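Long-range contact in VWFA domain-containing protein (Alicyclobacillus acidocaldarius subsp. acidocaldarius, PDB 3RAG), which is of unknown function but carries a von Willebrand factor A domain and, in this crystal, binds a sodium ion, probably at a MIDAS-like metal site: residues L141-R155 and A201-P213. Numbering follows the deposited sequence.
Sequences LDTSASMRDKIPTVR and ALEAELVARGGTP. With NA (sodium ion), chain C.
Two backbone hydrogen bonds run in opposite directions between the two segments where Ala145 passes Arg209. Arg209 N donates a hydrogen bond to Thr143 O (2.9 Å), in the carbonyl plane, and Ala145 N reaches Gly210 O at 3.1 Å, nearly straight at 167°. Thr143 O also receives a CA-H...O contact from Ala208 CA. Beside them Arg148, its CG anti to the backbone N (chi1 -166°) and its chain bent at chi3, folds over the Ala208 methyl, and NH2 makes a weak, poorly angled bond to Ala208 O.

Leu206, just past the end of helix 199-205, fills the apolar side. Its CD1 lies 3.7 Å from Leu141 CD1 and meets Arg155 CG, CD2 packs on Thr143 CG2, and CB faces Ile151 CG2. Ile151 CD1 continues to the Ala208 methyl at 3.8 Å.

The sequence Asp-Thr-Ser-Ala-Ser, beginning at Asp142, the last residue of strand 135-142, matches the DxSxS signature of the metal-ion-dependent adhesion site (MIDAS) in the Rossmann-like vWA fold, so the sodium site is probably of this kind. Sodium is held by Ser144 OG (2.6 Å), Ser146 OG, Asp18 and two waters. Asp142 OD1 accepts hydrogen bonds from both Ser144 N, closing an Asx turn, and Ser144 OG, which positions that ligand; OD2 is bound by Thr17. Thr212 CG2 presses tightly on Ser144 CB (3.5 Å).

Water carries the polar contacts at the helical end. Arg155 NH1 donates to a water lying within hydrogen-bonding reach of Glu203 O and Leu206 O, while a second water links Arg155 NE to Glu203 OE2. The Glu203 CG methylene sits over one guanidinium face, 3.7 Å from Arg155 NE, with no direct salt bridge.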
ATOM      1  N   LEU A 141      -6.431   3.574   6.503  1.00 24.44           N
ATOM      2  CA  LEU A 141      -6.059   4.520   7.547  1.00 23.88           C
ATOM      3  C   LEU A 141      -6.728   4.156   8.869  1.00 26.37           C
ATOM      4  O   LEU A 141      -7.967   4.122   8.988  1.00 24.97           O
ATOM      5  CB  LEU A 141      -6.475   5.950   7.136  1.00 20.77           C
ATOM      6  CG  LEU A 141      -5.884   6.416   5.811  1.00 20.87           C
ATOM      7  CD1 LEU A 141      -6.359   7.833   5.472  1.00 25.25           C
ATOM      8  CD2 LEU A 141      -4.336   6.400   5.968  1.00 23.46           C
ATOM      9  N   ASP A 142      -5.881   3.910   9.859  1.00 24.66           N
ATOM     10  CA  ASP A 142      -6.282   3.619  11.235  1.00 24.25           C
ATOM     11  C   ASP A 142      -6.941   4.883  11.757  1.00 30.55           C
ATOM     12  O   ASP A 142      -6.351   5.965  11.665  1.00 25.57           O
ATOM     13  CB  ASP A 142      -4.979   3.349  11.985  1.00 22.04           C
ATOM     14  CG  ASP A 142      -5.160   2.910  13.431  1.00 26.05           C
ATOM     15  OD1 ASP A 142      -6.198   3.186  14.065  1.00 24.30           O
ATOM     16  OD2 ASP A 142      -4.178   2.309  13.948  1.00 26.07           O
ATOM     17  N   THR A 143      -8.164   4.762  12.277  1.00 26.25           N
ATOM     18  CA  THR A 143      -8.831   5.897  12.900  1.00 24.98           C
ATOM     19  C   THR A 143      -9.303   5.519  14.295  1.00 27.26           C
ATOM     20  O   THR A 143     -10.308   6.013  14.770  1.00 28.11           O
ATOM     21  CB  THR A 143     -10.025   6.437  12.045  1.00 33.62           C
ATOM     22  OG1 THR A 143     -11.057   5.442  11.939  1.00 33.20           O
ATOM     23  CG2 THR A 143      -9.553   6.851  10.669  1.00 34.08           C
ATOM     24  N   SER A 144      -8.541   4.672  14.987  1.00 26.08           N
ATOM     25  CA  SER A 144      -8.879   4.374  16.370  1.00 27.04           C
ATOM     26  C   SER A 144      -8.708   5.638  17.205  1.00 31.49           C
ATOM     27  O   SER A 144      -8.121   6.619  16.747  1.00 30.33           O
ATOM     28  CB  SER A 144      -7.982   3.264  16.905  1.00 28.39           C
ATOM     29  OG  SER A 144      -6.638   3.668  16.839  1.00 29.93           O
ATOM     30  N   ALA A 145      -9.215   5.614  18.435  1.00 29.19           N
ATOM     31  CA  ALA A 145      -9.229   6.816  19.267  1.00 30.74           C
ATOM     32  C   ALA A 145      -7.846   7.439  19.429  1.00 33.10           C
ATOM     33  O   ALA A 145      -7.704   8.657  19.412  1.00 32.58           O
ATOM     34  CB  ALA A 145      -9.862   6.517  20.649  1.00 27.96           C
ATOM     35  N   SER A 146      -6.819   6.615  19.577  1.00 29.56           N
ATOM     36  CA  SER A 146      -5.493   7.176  19.823  1.00 31.45           C
ATOM     37  C   SER A 146      -4.921   7.890  18.600  1.00 29.93           C
ATOM     38  O   SER A 146      -3.913   8.578  18.705  1.00 28.27           O
ATOM     39  CB  SER A 146      -4.526   6.104  20.290  1.00 35.20           C
ATOM     40  OG  SER A 146      -4.263   5.234  19.211  1.00 34.44           O
HETATM   41  N   MSE A 147      -5.567   7.743  17.445  1.00 28.45           N
HETATM   42  CA  MSE A 147      -5.059   8.373  16.212  1.00 26.65           C
HETATM   43  C   MSE A 147      -5.417   9.865  16.123  1.00 27.81           C
HETATM   44  O   MSE A 147      -4.999  10.547  15.184  1.00 30.09           O
HETATM   45  CB  MSE A 147      -5.610   7.666  14.954  1.00 25.38           C
HETATM   46  CG  MSE A 147      -4.861   6.365  14.545  1.00 25.91           C
HETATM   47 SE   MSE A 147      -3.165   6.566  13.852  1.00 17.23          SE
HETATM   48  CE  MSE A 147      -3.533   7.533  12.383  1.00 30.18           C
ATOM     49  N   ARG A 148      -6.181  10.371  17.094  1.00 26.47           N
ATOM     50  CA  ARG A 148      -6.807  11.692  16.934  1.00 29.63           C
ATOM     51  C   ARG A 148      -5.793  12.780  16.578  1.00 29.88           C
ATOM     52  O   ARG A 148      -6.027  13.599  15.694  1.00 31.29           O
ATOM     53  CB  ARG A 148      -7.596  12.087  18.197  1.00 26.60           C
ATOM     54  CG  ARG A 148      -8.536  13.275  17.969  1.00 31.74           C
ATOM     55  CD  ARG A 148      -9.535  13.411  19.132  1.00 34.38           C
ATOM     56  NE  ARG A 148     -10.514  12.315  19.129  1.00 32.63           N
ATOM     57  CZ  ARG A 148     -10.683  11.450  20.126  1.00 32.02           C
ATOM     58  NH1 ARG A 148      -9.943  11.532  21.222  1.00 33.88           N
ATOM     59  NH2 ARG A 148     -11.604  10.495  20.028  1.00 33.06           N
ATOM     60  N   ASP A 149      -4.647  12.767  17.238  1.00 28.20           N
ATOM     61  CA  ASP A 149      -3.681  13.834  17.002  1.00 31.40           C
ATOM     62  C   ASP A 149      -2.742  13.573  15.828  1.00 29.50           C
ATOM     63  O   ASP A 149      -1.928  14.414  15.496  1.00 29.40           O
ATOM     64  CB  ASP A 149      -2.845  14.064  18.232  1.00 33.91           C
ATOM     65  CG  ASP A 149      -3.600  14.803  19.301  1.00 39.03           C
ATOM     66  OD1 ASP A 149      -4.503  15.624  18.973  1.00 36.37           O
ATOM     67  OD2 ASP A 149      -3.282  14.538  20.467  1.00 33.78           O
ATOM     68  N   LYS A 150      -2.840  12.393  15.229  1.00 25.91           N
ATOM     69  CA  LYS A 150      -1.983  12.055  14.097  1.00 25.90           C
ATOM     70  C   LYS A 150      -2.749  12.268  12.817  1.00 29.97           C
ATOM     71  O   LYS A 150      -2.161  12.440  11.760  1.00 26.16           O
ATOM     72  CB  LYS A 150      -1.540  10.596  14.201  1.00 25.99           C
ATOM     73  CG  LYS A 150      -0.723  10.351  15.493  1.00 32.36           C
ATOM     74  CD  LYS A 150      -0.573   8.882  15.835  1.00 39.66           C
ATOM     75  CE  LYS A 150       0.074   8.724  17.209  1.00 44.75           C
ATOM     76  NZ  LYS A 150      -0.828   8.094  18.227  1.00 34.30           N
ATOM     77  N   ILE A 151      -4.074  12.267  12.920  1.00 27.21           N
ATOM     78  CA  ILE A 151      -4.929  12.343  11.723  1.00 27.88           C
ATOM     79  C   ILE A 151      -4.670  13.564  10.817  1.00 23.76           C
ATOM     80  O   ILE A 151      -4.579  13.412   9.604  1.00 24.25           O
ATOM     81  CB  ILE A 151      -6.448  12.177  12.074  1.00 24.25           C
ATOM     82  CG1 ILE A 151      -6.781  10.691  12.295  1.00 27.48           C
ATOM     83  CG2 ILE A 151      -7.334  12.707  10.916  1.00 26.99           C
ATOM     84  CD1 ILE A 151      -8.216  10.481  12.888  1.00 28.39           C
ATOM     85  N   PRO A 152      -4.510  14.767  11.396  1.00 24.11           N
ATOM     86  CA  PRO A 152      -4.266  15.872  10.465  1.00 27.05           C
ATOM     87  C   PRO A 152      -2.994  15.683   9.632  1.00 31.55           C
ATOM     88  O   PRO A 152      -2.981  16.016   8.450  1.00 29.56           O
ATOM     89  CB  PRO A 152      -4.159  17.098  11.397  1.00 26.42           C
ATOM     90  CG  PRO A 152      -5.074  16.715  12.587  1.00 31.29           C
ATOM     91  CD  PRO A 152      -4.741  15.236  12.778  1.00 28.23           C
ATOM     92  N   THR A 153      -1.947  15.132  10.226  1.00 28.95           N
ATOM     93  CA  THR A 153      -0.706  14.919   9.476  1.00 26.97           C
ATOM     94  C   THR A 153      -0.906  13.841   8.437  1.00 27.85           C
ATOM     95  O   THR A 153      -0.412  13.937   7.310  1.00 28.90           O
ATOM     96  CB  THR A 153       0.435  14.562  10.439  1.00 25.62           C
ATOM     97  OG1 THR A 153       0.641  15.689  11.292  1.00 28.78           O
ATOM     98  CG2 THR A 153       1.753  14.241   9.672  1.00 31.77           C
ATOM     99  N   VAL A 154      -1.645  12.808   8.817  1.00 24.96           N
ATOM    100  CA  VAL A 154      -1.937  11.705   7.906  1.00 24.82           C
ATOM    101  C   VAL A 154      -2.751  12.173   6.703  1.00 29.10           C
ATOM    102  O   VAL A 154      -2.464  11.793   5.564  1.00 29.36           O
ATOM    103  CB  VAL A 154      -2.634  10.553   8.654  1.00 24.76           C
ATOM    104  CG1 VAL A 154      -3.160   9.487   7.677  1.00 26.32           C
ATOM    105  CG2 VAL A 154      -1.658   9.921   9.645  1.00 25.14           C
ATOM    106  N   ARG A 155      -3.755  13.014   6.937  1.00 28.37           N
ATOM    107  CA  ARG A 155      -4.528  13.531   5.813  1.00 26.66           C
ATOM    108  C   ARG A 155      -3.608  14.221   4.807  1.00 28.23           C
ATOM    109  O   ARG A 155      -3.751  14.037   3.589  1.00 27.32           O
ATOM    110  CB  ARG A 155      -5.604  14.522   6.278  1.00 27.67           C
ATOM    111  CG  ARG A 155      -6.688  13.922   7.179  1.00 30.72           C
ATOM    112  CD  ARG A 155      -7.892  14.903   7.339  1.00 27.81           C
ATOM    113  NE  ARG A 155      -7.444  16.197   7.875  1.00 31.37           N
ATOM    114  CZ  ARG A 155      -7.728  16.676   9.085  1.00 29.01           C
ATOM    115  NH1 ARG A 155      -8.521  16.018   9.938  1.00 27.78           N
ATOM    116  NH2 ARG A 155      -7.217  17.844   9.451  1.00 28.73           N
ATOM    117  N   ALA A 201     -13.374  14.625   1.674  1.00 36.71           N
ATOM    118  CA  ALA A 201     -13.801  13.319   2.161  1.00 37.73           C
ATOM    119  C   ALA A 201     -12.895  12.823   3.288  1.00 30.61           C
ATOM    120  O   ALA A 201     -13.392  12.296   4.288  1.00 33.46           O
ATOM    121  CB  ALA A 201     -13.856  12.302   1.024  1.00 39.19           C
ATOM    122  N   LEU A 202     -11.574  12.962   3.131  1.00 31.49           N
ATOM    123  CA  LEU A 202     -10.672  12.604   4.224  1.00 29.45           C
ATOM    124  C   LEU A 202     -11.058  13.348   5.505  1.00 30.17           C
ATOM    125  O   LEU A 202     -11.127  12.755   6.576  1.00 30.16           O
ATOM    126  CB  LEU A 202      -9.202  12.903   3.901  1.00 32.82           C
ATOM    127  CG  LEU A 202      -8.446  12.028   2.901  1.00 41.91           C
ATOM    128  CD1 LEU A 202      -7.024  12.557   2.695  1.00 38.89           C
ATOM    129  CD2 LEU A 202      -8.411  10.603   3.403  1.00 38.86           C
ATOM    130  N   GLU A 203     -11.289  14.651   5.405  1.00 29.21           N
ATOM    131  CA  GLU A 203     -11.611  15.416   6.615  1.00 30.15           C
ATOM    132  C   GLU A 203     -12.911  14.974   7.270  1.00 32.58           C
ATOM    133  O   GLU A 203     -12.995  14.909   8.498  1.00 31.75           O
ATOM    134  CB  GLU A 203     -11.678  16.916   6.316  1.00 38.21           C
ATOM    135  CG  GLU A 203     -10.326  17.503   5.988  1.00 35.75           C
ATOM    136  CD  GLU A 203     -10.348  19.017   6.007  1.00 42.29           C
ATOM    137  OE1 GLU A 203     -11.221  19.598   6.693  1.00 34.60           O
ATOM    138  OE2 GLU A 203      -9.491  19.623   5.336  1.00 55.68           O
ATOM    139  N   ALA A 204     -13.927  14.687   6.453  1.00 31.52           N
ATOM    140  CA  ALA A 204     -15.238  14.322   6.976  1.00 32.54           C
ATOM    141  C   ALA A 204     -15.243  12.928   7.562  1.00 36.68           C
ATOM    142  O   ALA A 204     -15.940  12.668   8.535  1.00 35.48           O
ATOM    143  CB  ALA A 204     -16.342  14.433   5.868  1.00 31.16           C
ATOM    144  N   GLU A 205     -14.474  12.022   6.969  1.00 31.68           N
ATOM    145  CA  GLU A 205     -14.622  10.601   7.293  1.00 35.13           C
ATOM    146  C   GLU A 205     -13.611  10.056   8.295  1.00 39.23           C
ATOM    147  O   GLU A 205     -13.816   8.972   8.855  1.00 43.15           O
ATOM    148  CB  GLU A 205     -14.594   9.757   6.001  1.00 33.30           C
ATOM    149  CG  GLU A 205     -15.602  10.237   4.937  1.00 39.10           C
ATOM    150  CD  GLU A 205     -17.054  10.020   5.362  1.00 52.04           C
ATOM    151  OE1 GLU A 205     -17.294   9.139   6.211  1.00 53.47           O
ATOM    152  OE2 GLU A 205     -17.951  10.736   4.853  1.00 56.23           O
ATOM    153  N   LEU A 206     -12.509  10.777   8.525  1.00 31.02           N
ATOM    154  CA  LEU A 206     -11.502  10.271   9.451  1.00 29.49           C
ATOM    155  C   LEU A 206     -11.765  10.755  10.869  1.00 32.75           C
ATOM    156  O   LEU A 206     -11.286  11.803  11.305  1.00 33.67           O
ATOM    157  CB  LEU A 206     -10.067  10.611   8.978  1.00 31.00           C
ATOM    158  CG  LEU A 206      -9.706  10.149   7.568  1.00 31.01           C
ATOM    159  CD1 LEU A 206      -8.248  10.531   7.264  1.00 30.23           C
ATOM    160  CD2 LEU A 206      -9.880   8.638   7.430  1.00 34.39           C
ATOM    161  N   VAL A 207     -12.566   9.982  11.591  1.00 30.26           N
ATOM    162  CA  VAL A 207     -12.923  10.318  12.961  1.00 32.00           C
ATOM    163  C   VAL A 207     -12.252   9.324  13.885  1.00 32.66           C
ATOM    164  O   VAL A 207     -12.399   8.118  13.712  1.00 31.87           O
ATOM    165  CB  VAL A 207     -14.443  10.247  13.170  1.00 36.77           C
ATOM    166  CG1 VAL A 207     -14.826  10.866  14.502  1.00 39.61           C
ATOM    167  CG2 VAL A 207     -15.169  10.930  12.025  1.00 39.77           C
ATOM    168  N   ALA A 208     -11.523   9.824  14.876  1.00 29.95           N
ATOM    169  CA  ALA A 208     -10.799   8.934  15.766  1.00 32.52           C
ATOM    170  C   ALA A 208     -11.673   8.454  16.912  1.00 35.37           C
ATOM    171  O   ALA A 208     -12.000   9.206  17.827  1.00 35.97           O
ATOM    172  CB  ALA A 208      -9.557   9.625  16.304  1.00 29.53           C
ATOM    173  N   ARG A 209     -12.049   7.185  16.835  1.00 27.08           N
ATOM    174  CA  ARG A 209     -12.843   6.540  17.864  1.00 27.67           C
ATOM    175  C   ARG A 209     -12.704   5.032  17.728  1.00 32.84           C
ATOM    176  O   ARG A 209     -12.376   4.530  16.656  1.00 32.04           O
ATOM    177  CB  ARG A 209     -14.311   6.948  17.737  1.00 33.70           C
ATOM    178  CG  ARG A 209     -14.907   6.678  16.368  1.00 44.45           C
ATOM    179  CD  ARG A 209     -16.327   7.212  16.269  1.00 56.18           C
ATOM    180  NE  ARG A 209     -17.286   6.351  16.954  1.00 56.17           N
ATOM    181  CZ  ARG A 209     -17.824   5.258  16.423  1.00 62.34           C
ATOM    182  NH1 ARG A 209     -17.496   4.887  15.193  1.00 60.22           N
ATOM    183  NH2 ARG A 209     -18.689   4.535  17.120  1.00 62.13           N
ATOM    184  N   GLY A 210     -12.978   4.310  18.805  1.00 34.99           N
ATOM    185  CA  GLY A 210     -12.942   2.862  18.769  1.00 37.73           C
ATOM    186  C   GLY A 210     -11.574   2.215  18.833  1.00 34.63           C
ATOM    187  O   GLY A 210     -10.565   2.863  19.103  1.00 32.34           O
ATOM    188  N   GLY A 211     -11.561   0.913  18.574  1.00 34.13           N
ATOM    189  CA  GLY A 211     -10.347   0.110  18.611  1.00 33.88           C
ATOM    190  C   GLY A 211      -9.787  -0.013  17.211  1.00 31.44           C
ATOM    191  O   GLY A 211     -10.103   0.798  16.335  1.00 31.24           O
ATOM    192  N   THR A 212      -8.912  -0.990  17.010  1.00 27.30           N
ATOM    193  CA  THR A 212      -8.325  -1.181  15.697  1.00 26.62           C
ATOM    194  C   THR A 212      -8.577  -2.576  15.142  1.00 27.15           C
ATOM    195  O   THR A 212      -8.047  -3.566  15.637  1.00 29.10           O
ATOM    196  CB  THR A 212      -6.811  -0.912  15.728  1.00 49.12           C
ATOM    197  OG1 THR A 212      -6.118  -2.120  16.057  1.00 45.78           O
ATOM    198  CG2 THR A 212      -6.484   0.147  16.765  1.00 20.24           C
ATOM    199  N   PRO A 213      -9.357  -2.621  14.072  1.00 29.54           N
ATOM    200  CA  PRO A 213      -9.655  -3.851  13.328  1.00 27.36           C
ATOM    201  C   PRO A 213      -8.861  -3.912  12.030  1.00 27.57           C
ATOM    202  O   PRO A 213      -9.376  -3.776  10.909  1.00 26.22           O
ATOM    203  CB  PRO A 213     -11.168  -3.747  13.088  1.00 28.67           C
ATOM    204  CG  PRO A 213     -11.403  -2.255  12.975  1.00 29.57           C
ATOM    205  CD  PRO A 213     -10.448  -1.623  13.963  1.00 32.20           C
TER
HETATM  206 NA    NA C 240      -4.390   2.988  18.005  1.00 39.27          NA
HETATM  207  O   HOH W   1     -13.094   5.570  13.941  1.00 34.49           O
HETATM  208  O   HOH W   2     -10.643  14.050   9.675  1.00 27.69           O
HETATM  209  O   HOH W   3      -6.790  17.938   5.700  1.00 45.23           O
HETATM  210  O   HOH W   4      -4.225   1.204  16.258  1.00 36.60           O
HETATM  211  O   HOH W   5      -3.952   0.925  19.926  1.00 65.90           O